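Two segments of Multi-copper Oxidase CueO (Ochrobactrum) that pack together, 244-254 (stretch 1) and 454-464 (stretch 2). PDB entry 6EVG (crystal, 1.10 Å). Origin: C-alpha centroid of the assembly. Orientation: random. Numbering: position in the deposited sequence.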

ATOM      1  N   LEU A 244       6.241  -4.092 -17.712  1.00  8.87           N
ATOM      2  CA  LEU A 244       5.413  -5.269 -17.873  1.00  8.08           C
ATOM      3  C   LEU A 244       4.790  -5.616 -16.502  1.00  7.94           C
ATOM      4  O   LEU A 244       5.487  -6.095 -15.614  1.00  8.22           O
ATOM      5  N   VAL A 245       3.496  -5.337 -16.351  1.00  7.92           N
ATOM      6  CA  VAL A 245       2.869  -5.562 -15.039  1.00  7.75           C
ATOM      7  C   VAL A 245       2.530  -7.031 -14.899  1.00  8.47           C
ATOM      8  O   VAL A 245       1.764  -7.583 -15.712  1.00  9.61           O
ATOM      9  N   VAL A 246       3.108  -7.681 -13.886  1.00  7.31           N
ATOM     10  CA  VAL A 246       2.881  -9.081 -13.642  1.00  7.71           C
ATOM     11  C   VAL A 246       2.005  -9.351 -12.404  1.00  7.72           C
ATOM     12  O   VAL A 246       1.519 -10.490 -12.291  1.00  8.27           O
ATOM     13  N   ALA A 247       1.815  -8.378 -11.542  1.00  7.86           N
ATOM     14  CA  ALA A 247       1.027  -8.613 -10.312  1.00  7.62           C
ATOM     15  C   ALA A 247       0.588  -7.285  -9.772  1.00  7.35           C
ATOM     16  O   ALA A 247       1.208  -6.251  -9.953  1.00  7.31           O
ATOM     17  N   SER A 248      -0.534  -7.361  -9.009  1.00  7.61           N
ATOM     18  CA  SER A 248      -0.922  -6.255  -8.113  1.00  7.64           C
ATOM     19  C   SER A 248      -1.103  -6.816  -6.690  1.00  7.37           C
ATOM     20  O   SER A 248      -0.494  -7.847  -6.369  1.00  8.17           O
ATOM     21  N   ASP A 249      -1.898  -6.139  -5.882  1.00  7.41           N
ATOM     22  CA  ASP A 249      -1.937  -6.368  -4.414  1.00  7.43           C
ATOM     23  C   ASP A 249      -2.058  -7.840  -4.070  1.00  7.47           C
ATOM     24  O   ASP A 249      -1.424  -8.324  -3.117  1.00  8.32           O
ATOM     25  N   GLY A 250      -2.978  -8.546  -4.742  1.00  7.34           N
ATOM     26  CA  GLY A 250      -3.335  -9.892  -4.440  1.00  7.99           C
ATOM     27  C   GLY A 250      -2.647 -10.948  -5.258  1.00  8.01           C
ATOM     28  O   GLY A 250      -3.052 -12.128  -5.182  1.00  9.04           O
ATOM     29  N   GLY A 251      -1.648 -10.558  -6.040  1.00  7.79           N
ATOM     30  CA  GLY A 251      -0.822 -11.516  -6.745  1.00  8.36           C
ATOM     31  C   GLY A 251      -0.880 -11.423  -8.260  1.00  7.58           C
ATOM     32  O   GLY A 251      -1.211 -10.368  -8.840  1.00  8.12           O
ATOM     33  N   PHE A 252      -0.453 -12.497  -8.878  1.00  8.14           N
ATOM     34  CA  PHE A 252      -0.161 -12.492 -10.321  1.00  8.58           C
ATOM     35  C   PHE A 252      -1.414 -12.367 -11.132  1.00  9.24           C
ATOM     36  O   PHE A 252      -2.510 -12.836 -10.782  1.00 10.71           O
ATOM     37  N   ILE A 253      -1.208 -11.789 -12.327  1.00 10.01           N
ATOM     38  CA  ILE A 253      -2.240 -11.804 -13.389  1.00 11.55           C
ATOM     39  C   ILE A 253      -1.847 -12.807 -14.440  1.00 11.10           C
ATOM     40  O   ILE A 253      -0.672 -12.985 -14.745  1.00 11.79           O
ATOM     41  N   GLY A 254      -2.873 -13.463 -14.970  1.00 11.97           N
ATOM     42  CA  GLY A 254      -2.625 -14.518 -15.935  1.00 12.94           C
ATOM     43  C   GLY A 254      -1.942 -14.078 -17.215  1.00 11.28           C
ATOM     44  O   GLY A 254      -1.092 -14.790 -17.722  1.00 11.86           O
ATOM     45  N   PRO A 454      -8.367  -2.483 -17.277  1.00 12.89           N
ATOM     46  CA  PRO A 454      -7.226  -3.036 -18.062  1.00 13.40           C
ATOM     47  C   PRO A 454      -6.715  -4.275 -17.340  1.00 12.11           C
ATOM     48  O   PRO A 454      -6.866  -4.430 -16.122  1.00 11.83           O
ATOM     49  N   ALA A 455      -5.996  -5.112 -18.086  1.00 12.95           N
ATOM     50  CA  ALA A 455      -5.496  -6.360 -17.549  1.00 11.91           C
ATOM     51  C   ALA A 455      -4.678  -6.184 -16.251  1.00 10.95           C
ATOM     52  O   ALA A 455      -4.832  -6.950 -15.299  1.00 11.46           O
ATOM     53  N   HIS A 456      -3.827  -5.158 -16.216  1.00 10.67           N
ATOM     54  CA  HIS A 456      -2.974  -4.966 -15.053  1.00 10.90           C
ATOM     55  C   HIS A 456      -3.762  -4.683 -13.756  1.00  9.79           C
ATOM     56  O   HIS A 456      -3.185  -4.844 -12.652  1.00 10.53           O
ATOM     57  N   GLN A 457      -5.023  -4.216 -13.890  1.00  9.93           N
ATOM     58  CA  GLN A 457      -5.850  -3.910 -12.735  1.00 10.17           C
ATOM     59  C   GLN A 457      -6.948  -4.948 -12.532  1.00  9.96           C
ATOM     60  O   GLN A 457      -7.872  -4.682 -11.752  1.00 11.22           O
ATOM     61  N   SER A 458      -6.857  -6.096 -13.186  1.00  9.35           N
ATOM     62  CA  SER A 458      -7.968  -7.057 -13.245  1.00 10.00           C
ATOM     63  C   SER A 458      -7.848  -8.234 -12.302  1.00 10.04           C
ATOM     64  O   SER A 458      -8.801  -9.016 -12.199  1.00 10.90           O
ATOM     65  N   GLY A 459      -6.695  -8.397 -11.655  1.00  9.24           N
ATOM     66  CA  GLY A 459      -6.487  -9.546 -10.773  1.00  9.23           C
ATOM     67  C   GLY A 459      -7.078  -9.331  -9.366  1.00  8.45           C
ATOM     68  O   GLY A 459      -7.938  -8.486  -9.167  1.00  9.64           O
ATOM     69  N   TRP A 460      -6.596 -10.116  -8.419  1.00  8.47           N
ATOM     70  CA  TRP A 460      -7.035  -9.876  -7.023  1.00  8.21           C
ATOM     71  C   TRP A 460      -6.442  -8.615  -6.481  1.00  7.86           C
ATOM     72  O   TRP A 460      -5.192  -8.412  -6.612  1.00  8.13           O
ATOM     73  N   LYS A 461      -7.271  -7.769  -5.870  1.00  7.47           N
ATOM     74  CA  LYS A 461      -6.791  -6.517  -5.299  1.00  7.36           C
ATOM     75  C   LYS A 461      -7.405  -6.313  -3.914  1.00  7.45           C
ATOM     76  O   LYS A 461      -8.396  -6.942  -3.521  1.00  8.48           O
ATOM     77  N   ASP A 462      -6.744  -5.432  -3.152  1.00  7.17           N
ATOM     78  CA  ASP A 462      -7.286  -4.967  -1.879  1.00  7.26           C
ATOM     79  C   ASP A 462      -7.357  -3.464  -1.785  1.00  7.40           C
ATOM     80  O   ASP A 462      -7.946  -2.971  -0.799  1.00  7.93           O
ATOM     81  N   THR A 463      -6.781  -2.703  -2.724  1.00  7.25           N
ATOM     82  CA  THR A 463      -6.764  -1.268  -2.700  1.00  7.70           C
ATOM     83  C   THR A 463      -6.980  -0.841  -4.179  1.00  8.31           C
ATOM     84  O   THR A 463      -6.363  -1.432  -5.052  1.00  9.09           O
ATOM     85  N   ALA A 464      -7.824   0.155  -4.430  1.00  8.10           N
ATOM     86  CA  ALA A 464      -8.086   0.608  -5.814  1.00  8.96           C
ATOM     87  C   ALA A 464      -8.415   2.060  -5.851  1.00  8.74           C
ATOM     88  O   ALA A 464      -9.180   2.537  -4.999  1.00  9.12           O
TER

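Which side chains of the first stretch point at the second, and which do not? In the strand that ends at Ser248, Val245 and Ser248 direct their CA-to-CB bonds toward the other stretch, whereas those of Val246 and Ala247 point away. Asp249, in the type I turn from Ser248 to Gly251, and Ile253, beyond it, also point toward, while Phe252 between them faces away. In the second stretch the CA-to-CB bonds of His456, Trp460, Lys461 and Asp462 all run sideways, but the ends of Lys461 and Asp462 come nearer and the indole of Trp460 leads away.

What holds the charged end of the contact together? The carboxylate of Asp249 (chi1 m) does most of this work through one oxygen, OD2. It forms a salt bridge with Lys461, with Asp249 OD2 2.9 Å from Lys461 NZ, and it also accepts hydrogen bonds from two successive backbone amides, Asp462 N at 2.9 Å and Thr463 N at 3.0 Å. Lys461 reaches this site by bending: its chi angles run m, t, p, p, so the chain extends and then curls at its tip. There Lys461 NZ also donates to Ser248 OG at 3.0 Å, with Ser248 in the t rotamer, and within its own stretch to Thr463 O at 2.9 Å. The ammonium group thus ties the strand, the turn and the second stretch together. Asp249 OD2 also lies 3.8 Å from Asp462 OD1, a pair of like charges, and Lys461 NZ contacts the first of these but not the second. Asp462 OD1 in turn accepts a hydrogen bond from Thr463 OG1 at 2.8 Å.

Where do the nonpolar side chains pack? Val245 (chi1 t) lies against His456 (chi1 p), with Val245 CB 3.6 Å from His456 CB, and Val245 CG2 approaches the imidazole obliquely. Ile253, in the p, t rotamer, covers more of the second stretch's backbone: Ile253 CD1 sits 3.6 Å from Ala455 O, and Ile253 CG2 lies 3.8 Å from Gly459 N. The absence of a side chain at Gly459 matters here, because a CB in the ideal position would fall 2.9 Å from Ile253 CG2, a clash.

How do backbone and water complete the contact near Trp460? Gly250 N donates to Trp460 O at 2.9 Å, fastening the turn directly to the second stretch. This close approach has no room for a side chain on Gly250, whose ideal CB would lie 2.6 Å from Trp460 CB. Two waters then bridge the gap beside the turn. Water 1 donates to both Gly251 O at 2.9 Å and Trp460 O at 2.8 Å, so Trp460 O accepts from water as well as from Gly250 N. Water 2 donates to Phe252 O at 2.8 Å and accepts from Trp460 N at 2.9 Å, linking the two backbones where they do not bond directly.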

ATOM      1  CB  LEU A 244       6.202  -6.451 -18.423  1.00  9.49           C
ATOM      2  CG  LEU A 244       5.383  -7.749 -18.585  1.00 10.34           C
ATOM      3  CD1 LEU A 244       4.308  -7.587 -19.655  1.00 11.23           C
ATOM      4  CD2 LEU A 244       6.308  -8.871 -18.933  1.00 13.30           C
ATOM      5  CB  VAL A 245       1.612  -4.696 -14.863  1.00  8.93           C
ATOM      6  CG1 VAL A 245       1.110  -4.930 -13.426  1.00 10.73           C
ATOM      7  CG2 VAL A 245       1.882  -3.235 -15.097  1.00 10.58           C
ATOM      8  CB  VAL A 246       4.192  -9.881 -13.523  1.00  8.25           C
ATOM      9  CG1 VAL A 246       4.960  -9.837 -14.839  1.00  9.07           C
ATOM     10  CG2 VAL A 246       5.085  -9.451 -12.357  1.00  8.93           C
ATOM     11  CB  ALA A 247       1.875  -9.318  -9.258  1.00  8.42           C
ATOM     12  CB  SER A 248      -2.127  -5.470  -8.650  1.00  8.25           C
ATOM     13  OG  SER A 248      -2.353  -4.271  -7.899  1.00  7.99           O
ATOM     14  CB  ASP A 249      -3.188  -5.656  -3.851  1.00  7.10           C
ATOM     15  CG  ASP A 249      -3.429  -4.269  -4.342  1.00  7.35           C
ATOM     16  OD1 ASP A 249      -2.491  -3.520  -4.681  1.00  8.72           O
ATOM     17  OD2 ASP A 249      -4.663  -3.918  -4.409  1.00  7.91           O
ATOM     18  CB  PHE A 252       0.632 -13.737 -10.694  1.00  9.65           C
ATOM     19  CG  PHE A 252       1.951 -13.847 -10.034  1.00  9.60           C
ATOM     20  CD1 PHE A 252       2.927 -12.858 -10.200  1.00  9.61           C
ATOM     21  CD2 PHE A 252       2.251 -14.912  -9.137  1.00 11.08           C
ATOM     22  CE1 PHE A 252       4.135 -12.934  -9.576  1.00 11.11           C
ATOM     23  CE2 PHE A 252       3.492 -14.955  -8.506  1.00 12.03           C
ATOM     24  CZ  PHE A 252       4.429 -13.975  -8.716  1.00 12.57           C
ATOM     25  CB  ILE A 253      -2.554 -10.477 -13.969  1.00 12.96           C
ATOM     26  CG1 ILE A 253      -1.324  -9.793 -14.473  1.00 11.83           C
ATOM     27  CG2 ILE A 253      -3.363  -9.644 -12.998  1.00 16.71           C
ATOM     28  CD1 ILE A 253      -1.616  -8.610 -15.427  1.00 13.99           C
ATOM     29  CB  PRO A 454      -6.213  -1.901 -18.076  1.00 14.93           C
ATOM     30  CG  PRO A 454      -6.499  -1.191 -16.832  1.00 14.17           C
ATOM     31  CD  PRO A 454      -7.992  -1.230 -16.620  1.00 13.43           C
ATOM     32  CB  ALA A 455      -4.651  -7.125 -18.577  1.00 13.93           C
ATOM     33  CB  HIS A 456      -1.884  -3.936 -15.283  1.00 10.85           C
ATOM     34  CG  HIS A 456      -2.300  -2.497 -15.314  1.00 11.25           C
ATOM     35  ND1 HIS A 456      -2.869  -1.890 -16.419  1.00 11.73           N
ATOM     36  CD2 HIS A 456      -2.113  -1.486 -14.431  1.00 10.94           C
ATOM     37  CE1 HIS A 456      -3.002  -0.588 -16.203  1.00 11.45           C
ATOM     38  NE2 HIS A 456      -2.575  -0.304 -14.985  1.00 12.26           N
ATOM     39  CB  GLN A 457      -6.464  -2.543 -12.915  1.00 10.94           C
ATOM     40  CG  GLN A 457      -5.427  -1.421 -12.985  1.00 11.32           C
ATOM     41  CD  GLN A 457      -5.974  -0.054 -13.383  1.00 12.44           C
ATOM     42  OE1 GLN A 457      -7.149   0.094 -13.687  1.00 15.30           O
ATOM     43  NE2 GLN A 457      -5.124   0.976 -13.285  1.00 17.82           N
ATOM     44  CB  SER A 458      -8.145  -7.579 -14.668  1.00 10.96           C
ATOM     45  OG  SER A 458      -7.036  -8.424 -15.031  1.00 12.81           O
ATOM     46  CB  TRP A 460      -6.671 -11.077  -6.143  1.00  8.86           C
ATOM     47  CG  TRP A 460      -7.554 -12.238  -6.313  1.00  9.75           C
ATOM     48  CD1 TRP A 460      -7.281 -13.463  -6.853  1.00 11.11           C
ATOM     49  CD2 TRP A 460      -8.962 -12.297  -5.946  1.00 10.20           C
ATOM     50  NE1 TRP A 460      -8.386 -14.262  -6.857  1.00 11.83           N
ATOM     51  CE2 TRP A 460      -9.439 -13.585  -6.273  1.00 11.17           C
ATOM     52  CE3 TRP A 460      -9.812 -11.403  -5.314  1.00 10.60           C
ATOM     53  CZ2 TRP A 460     -10.746 -13.975  -5.988  1.00 12.77           C
ATOM     54  CZ3 TRP A 460     -11.119 -11.824  -5.026  1.00 11.29           C
ATOM     55  CH2 TRP A 460     -11.553 -13.072  -5.331  1.00 13.55           C
ATOM     56  CB  LYS A 461      -7.087  -5.340  -6.249  1.00 10.35           C
ATOM     57  CG  LYS A 461      -6.034  -5.338  -7.420  1.00 12.65           C
ATOM     58  CD  LYS A 461      -6.106  -4.209  -8.378  1.00 11.88           C
ATOM     59  CE  LYS A 461      -5.917  -2.881  -7.746  1.00  9.95           C
ATOM     60  NZ  LYS A 461      -4.641  -2.628  -6.993  1.00  8.73           N
ATOM     61  CB  ASP A 462      -6.534  -5.592  -0.653  1.00  7.92           C
ATOM     62  CG  ASP A 462      -5.052  -5.252  -0.607  1.00  7.41           C
ATOM     63  OD1 ASP A 462      -4.717  -4.034  -0.639  1.00  8.44           O
ATOM     64  OD2 ASP A 462      -4.219  -6.191  -0.515  1.00  8.39           O
ATOM     65  CB  THR A 463      -5.450  -0.700  -2.152  1.00  8.14           C
ATOM     66  OG1 THR A 463      -5.202  -1.314  -0.858  1.00  8.63           O
ATOM     67  CG2 THR A 463      -5.473   0.768  -2.006  1.00  8.71           C
ATOM     68  CB  ALA A 464      -9.197  -0.166  -6.434  1.00 10.69           C
TER
HETATM   69  O   HOH W   1      -3.483  -8.580  -8.855  1.00  9.23           O
HETATM   70  O   HOH W   2      -4.294 -11.871  -8.818  1.00 10.90           O